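PDB 5MZ5: ALDH21) from Physcomitrella patens subsp. patens, which oxidises succinic semialdehyde with NADP(+) as its coenzyme, working as a four-chain member of the aldehyde dehydrogenase family. Local coordinates for residues P37-I42 against R53-V58; I118-T123 against K128-A133. All coordinates share one frame; numbering follows the deposited sequence.

In the fold
Interactions 1 and 2 follow one another along the chain, interaction 1 being complete by residue 58 and interaction 2 beginning at 118, with centres about 20 Å apart. Interaction 1 lies in the small N-terminal mixed sheet, between strands 38-44 and 55-59; interaction 2 joins helices 115-126 and 130-151 at the turn between them, deeper in the chain. Helix 219-229 borders both, its Leu219 touching Tyr40 and Thr121. The contacts also meet directly, Tyr40 OH lying 4.1 Å from Thr121 CG2. A peripheral sheet thereby packs against a helical layer. The NADP(+)-binding Lys212 and Ser215 have side chains about 10 Å from that of Ile42, whereas in interaction 2 Lys128 bonds the succinate-binding Asn189.

Interaction 1 of 2, residues P37-I42 against R53-V58; sequences PKKYNI and RKWLDV
Lys39 brings CD and CE of its side chain obliquely against the CZ2-CH2 side of the Trp55 benzo ring, the two side chains crossing at about a right angle. The two methylenes share the contact: Lys39 CD and CE each lie 4.1 Å from Trp55 CZ2, and CD is equally close to CH2 of the same ring. In Trp55, CG stands beside the backbone N, anti to the carbonyl carbon (chi1 -65°), which sets the direction of the indole from a CB that already points at 37-42. The next residue meets the same ring through its backbone, Tyr40 O approaching the edge near the ring plane, 4.0 Å from Trp55 CZ3. A separate apolar touch comes farther on, where Ile42 CD1 packs 4.3 Å from Arg53 CD. This covers the methylene part of the arginine; its guanidinium is directed elsewhere, with NE in a salt bridge to Asp77 and NH1 bonded to the backbone O of Asp50.

No hydrogen bond links 37-42 to 53-58, and the backbones explain why: the CA atoms of Lys39 and Trp55 are 9.2 Å apart, too far for paired strands. Strand 66-71 runs between them, exchanging backbone bonds with Lys38 and Tyr40 through Lys69, and the Lys69 side chain makes a cation-pi contact with Trp55. Trp55 thus spans the middle strand of a mixed sheet ordered 47-49, 38-44, 66-71, 55-59, in which 66-71 is parallel to 38-44 and antiparallel to 55-59.

Interaction 2 of 2, residues I118-T123 against K128-A133; sequences IAQTLT and KPIKDA
Ala133 pushes its methyl group into a hollow on helix 115-126 whose walls are Ala119, Leu122 and Thr123. Ala133 CB stands 3.4 Å from Ala119 O and 4.0 Å from Leu122 CB; its 3.0 Å approach to Thr123 OG1 is unusually tight. One turn earlier, Ile130 supplies a second bump. Because its CG1 is anti to the backbone N (chi1 -168°), CD1 is carried back to the facing helix, between Ala119 CB, 3.9 Å away, and the amide of Gln120, whose NE2 is a tight 3.3 Å from the same methyl. That NE2 is hydrogen-bonded to Glu116, consistent with holding the amide beside the isoleucine.

Thr123 closes the turn end of the seam. Its OG1 donates to Lys128 O over 2.9 Å, at a C=O...donor angle of 155° and tilted 24° from the carbonyl plane, while CG2 lies against the same oxygen. The Lys128 side chain goes elsewhere, its NZ bonding Gln315, Glu136 and the backbone O of Asn189, a residue that binds succinate.

Pro129 is the N-cap of helix 130-151, and Lys128 O lies just before its first turn. One directional bond joins the segments directly, and Ser126 OG, bonded to Leu122 O and Lys128 N, ties the same turn. Small Ala119 and Ala133, with CA atoms 5.0 Å apart, permit the close approach, the Ala133 methyl resting against polar oxygens as well as Leu122 CB.

Interaction 1 of 2, residues P37-I42 against R53-V58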
# COMPACT_ATOMS: atom_id res chain seq x y z
N PRO A 37 -38.00 -33.36 16.24
CA PRO A 37 -37.05 -32.26 16.04
C PRO A 37 -35.63 -32.61 16.50
O PRO A 37 -35.47 -33.24 17.56
CB PRO A 37 -37.66 -31.10 16.84
CG PRO A 37 -38.52 -31.75 17.86
CD PRO A 37 -38.98 -33.06 17.30
N LYS A 38 -34.61 -32.24 15.69
CA LYS A 38 -33.20 -32.49 16.03
C LYS A 38 -32.78 -31.56 17.18
O LYS A 38 -33.08 -30.36 17.16
CB LYS A 38 -32.29 -32.28 14.81
CG LYS A 38 -30.88 -32.81 15.02
CD LYS A 38 -29.92 -32.44 13.89
CE LYS A 38 -28.50 -32.89 14.18
NZ LYS A 38 -27.86 -32.13 15.29
N LYS A 39 -32.09 -32.11 18.19
CA LYS A 39 -31.58 -31.34 19.32
C LYS A 39 -30.16 -30.88 19.02
O LYS A 39 -29.33 -31.66 18.55
CB LYS A 39 -31.67 -32.12 20.64
CG LYS A 39 -33.09 -32.41 21.05
CD LYS A 39 -33.20 -33.11 22.37
CE LYS A 39 -34.62 -33.08 22.90
NZ LYS A 39 -35.57 -33.89 22.08
N TYR A 40 -29.92 -29.59 19.22
CA TYR A 40 -28.62 -28.96 18.98
C TYR A 40 -28.03 -28.52 20.30
O TYR A 40 -28.73 -28.42 21.31
CB TYR A 40 -28.78 -27.74 18.05
CG TYR A 40 -28.92 -28.08 16.58
CD1 TYR A 40 -30.13 -28.54 16.07
CD2 TYR A 40 -27.86 -27.91 15.70
CE1 TYR A 40 -30.27 -28.86 14.72
CE2 TYR A 40 -27.99 -28.21 14.35
CZ TYR A 40 -29.19 -28.69 13.86
OH TYR A 40 -29.34 -29.00 12.54
N ASN A 41 -26.74 -28.24 20.30
CA ASN A 41 -26.04 -27.69 21.44
C ASN A 41 -25.71 -26.25 21.13
O ASN A 41 -25.62 -25.87 19.96
CB ASN A 41 -24.73 -28.44 21.69
CG ASN A 41 -24.87 -29.84 22.18
OD1 ASN A 41 -24.33 -30.77 21.59
ND2 ASN A 41 -25.51 -30.02 23.33
N ILE A 42 -25.53 -25.45 22.17
CA ILE A 42 -25.08 -24.08 22.05
C ILE A 42 -23.63 -24.08 22.51
O ILE A 42 -23.18 -25.06 23.12
CB ILE A 42 -25.99 -23.03 22.75
CG1 ILE A 42 -26.12 -23.28 24.27
CG2 ILE A 42 -27.35 -23.02 22.06
CD1 ILE A 42 -26.77 -22.14 25.10
N ARG A 53 -31.44 -26.42 30.46
CA ARG A 53 -31.90 -25.20 29.80
C ARG A 53 -33.22 -25.34 29.06
O ARG A 53 -33.60 -26.44 28.63
CB ARG A 53 -30.82 -24.64 28.84
CG ARG A 53 -29.60 -24.10 29.57
CD ARG A 53 -28.45 -23.87 28.62
NE ARG A 53 -27.27 -23.41 29.34
CZ ARG A 53 -26.34 -24.21 29.87
NH1 ARG A 53 -26.43 -25.53 29.74
NH2 ARG A 53 -25.31 -23.69 30.52
N LYS A 54 -33.91 -24.20 28.91
CA LYS A 54 -35.15 -24.05 28.16
C LYS A 54 -34.87 -24.20 26.67
O LYS A 54 -33.76 -23.92 26.21
CB LYS A 54 -35.78 -22.69 28.50
CG LYS A 54 -36.92 -22.77 29.55
CD LYS A 54 -36.51 -23.30 30.94
CE LYS A 54 -37.62 -24.06 31.62
NZ LYS A 54 -37.09 -25.07 32.57
N TRP A 55 -35.87 -24.65 25.92
CA TRP A 55 -35.70 -24.88 24.49
C TRP A 55 -36.26 -23.78 23.63
O TRP A 55 -37.30 -23.23 23.93
CB TRP A 55 -36.32 -26.22 24.07
CG TRP A 55 -35.66 -27.44 24.66
CD1 TRP A 55 -36.18 -28.25 25.63
CD2 TRP A 55 -34.38 -27.98 24.31
NE1 TRP A 55 -35.31 -29.28 25.89
CE2 TRP A 55 -34.19 -29.13 25.11
CE3 TRP A 55 -33.39 -27.64 23.38
CZ2 TRP A 55 -33.05 -29.95 24.99
CZ3 TRP A 55 -32.26 -28.44 23.27
CH2 TRP A 55 -32.08 -29.56 24.09
N LEU A 56 -35.54 -23.47 22.56
CA LEU A 56 -35.96 -22.54 21.52
C LEU A 56 -36.36 -23.42 20.32
O LEU A 56 -35.57 -24.27 19.89
CB LEU A 56 -34.81 -21.59 21.14
CG LEU A 56 -35.04 -20.65 19.93
CD1 LEU A 56 -36.11 -19.55 20.25
CD2 LEU A 56 -33.73 -20.00 19.47
N ASP A 57 -37.58 -23.21 19.79
CA ASP A 57 -38.09 -23.96 18.63
C ASP A 57 -37.62 -23.33 17.34
O ASP A 57 -37.74 -22.12 17.18
CB ASP A 57 -39.62 -23.99 18.63
CG ASP A 57 -40.28 -24.89 19.67
OD1 ASP A 57 -39.58 -25.74 20.26
OD2 ASP A 57 -41.52 -24.79 19.83
N VAL A 58 -37.10 -24.14 16.42
CA VAL A 58 -36.69 -23.67 15.10
C VAL A 58 -37.56 -24.38 14.08
O VAL A 58 -37.54 -25.61 13.97
CB VAL A 58 -35.17 -23.79 14.79
CG1 VAL A 58 -34.86 -23.23 13.39
CG2 VAL A 58 -34.34 -23.07 15.85

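Interaction 2 of 2, residues I118-T123 against K128-A133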
# COMPACT_ATOMS: atom_id res chain seq x y z
N ILE A 118 -25.26 -28.70 5.22
CA ILE A 118 -25.34 -27.28 5.60
C ILE A 118 -26.36 -26.56 4.71
O ILE A 118 -27.21 -25.83 5.24
CB ILE A 118 -23.94 -26.60 5.63
CG1 ILE A 118 -23.07 -27.23 6.74
CG2 ILE A 118 -24.07 -25.09 5.85
CD1 ILE A 118 -21.57 -26.99 6.55
N ALA A 119 -26.33 -26.81 3.38
CA ALA A 119 -27.28 -26.24 2.42
C ALA A 119 -28.74 -26.63 2.76
O ALA A 119 -29.61 -25.76 2.76
CB ALA A 119 -26.93 -26.66 1.00
N GLN A 120 -28.97 -27.92 3.08
CA GLN A 120 -30.29 -28.43 3.45
C GLN A 120 -30.82 -27.77 4.73
O GLN A 120 -31.98 -27.39 4.77
CB GLN A 120 -30.29 -29.97 3.59
CG GLN A 120 -30.18 -30.72 2.24
CD GLN A 120 -31.39 -30.57 1.35
OE1 GLN A 120 -32.53 -30.48 1.81
NE2 GLN A 120 -31.17 -30.57 0.04
N THR A 121 -29.95 -27.60 5.75
CA THR A 121 -30.25 -26.94 7.03
C THR A 121 -30.60 -25.48 6.79
O THR A 121 -31.52 -24.97 7.42
CB THR A 121 -29.06 -27.10 8.00
OG1 THR A 121 -28.81 -28.49 8.20
CG2 THR A 121 -29.31 -26.43 9.34
N LEU A 122 -29.84 -24.80 5.89
CA LEU A 122 -30.04 -23.42 5.50
C LEU A 122 -31.40 -23.21 4.88
O LEU A 122 -32.12 -22.31 5.31
CB LEU A 122 -28.98 -22.99 4.50
CG LEU A 122 -27.87 -22.10 4.97
CD1 LEU A 122 -26.93 -21.80 3.82
CD2 LEU A 122 -28.42 -20.78 5.55
N THR A 123 -31.77 -24.02 3.88
CA THR A 123 -33.07 -23.97 3.21
C THR A 123 -34.21 -24.19 4.22
O THR A 123 -35.19 -23.45 4.23
CB THR A 123 -33.10 -24.97 2.06
OG1 THR A 123 -32.30 -24.42 1.03
CG2 THR A 123 -34.52 -25.24 1.52
N LYS A 128 -35.05 -20.25 2.10
CA LYS A 128 -34.47 -19.90 0.80
C LYS A 128 -34.35 -21.13 -0.10
O LYS A 128 -34.06 -22.22 0.40
CB LYS A 128 -33.14 -19.11 0.92
CG LYS A 128 -31.89 -19.94 1.28
CD LYS A 128 -30.63 -19.09 1.37
CE LYS A 128 -30.73 -18.01 2.44
NZ LYS A 128 -29.97 -16.79 2.05
N PRO A 129 -34.62 -21.01 -1.42
CA PRO A 129 -34.50 -22.19 -2.30
C PRO A 129 -33.14 -22.88 -2.20
O PRO A 129 -32.14 -22.20 -1.98
CB PRO A 129 -34.76 -21.60 -3.69
CG PRO A 129 -35.62 -20.40 -3.41
CD PRO A 129 -35.02 -19.81 -2.18
N ILE A 130 -33.11 -24.22 -2.31
CA ILE A 130 -31.90 -25.05 -2.19
C ILE A 130 -30.75 -24.58 -3.11
O ILE A 130 -29.59 -24.62 -2.68
CB ILE A 130 -32.19 -26.58 -2.32
CG1 ILE A 130 -30.96 -27.45 -1.90
CG2 ILE A 130 -32.72 -26.97 -3.72
CD1 ILE A 130 -30.50 -27.33 -0.41
N LYS A 131 -31.06 -24.10 -4.33
CA LYS A 131 -30.03 -23.58 -5.25
C LYS A 131 -29.36 -22.35 -4.62
O LYS A 131 -28.14 -22.24 -4.68
CB LYS A 131 -30.66 -23.24 -6.62
CG LYS A 131 -30.17 -24.07 -7.82
CD LYS A 131 -30.34 -25.58 -7.71
CE LYS A 131 -30.55 -26.24 -9.06
NZ LYS A 131 -30.01 -27.62 -9.12
N ASP A 132 -30.16 -21.44 -4.00
CA ASP A 132 -29.64 -20.24 -3.32
C ASP A 132 -28.86 -20.61 -2.06
O ASP A 132 -27.83 -20.00 -1.78
CB ASP A 132 -30.76 -19.25 -2.97
CG ASP A 132 -31.49 -18.67 -4.17
OD1 ASP A 132 -30.90 -18.66 -5.28
OD2 ASP A 132 -32.63 -18.17 -3.99
N ALA A 133 -29.36 -21.62 -1.29
CA ALA A 133 -28.72 -22.13 -0.07
C ALA A 133 -27.32 -22.68 -0.39
O ALA A 133 -26.40 -22.38 0.35
CB ALA A 133 -29.58 -23.20 0.57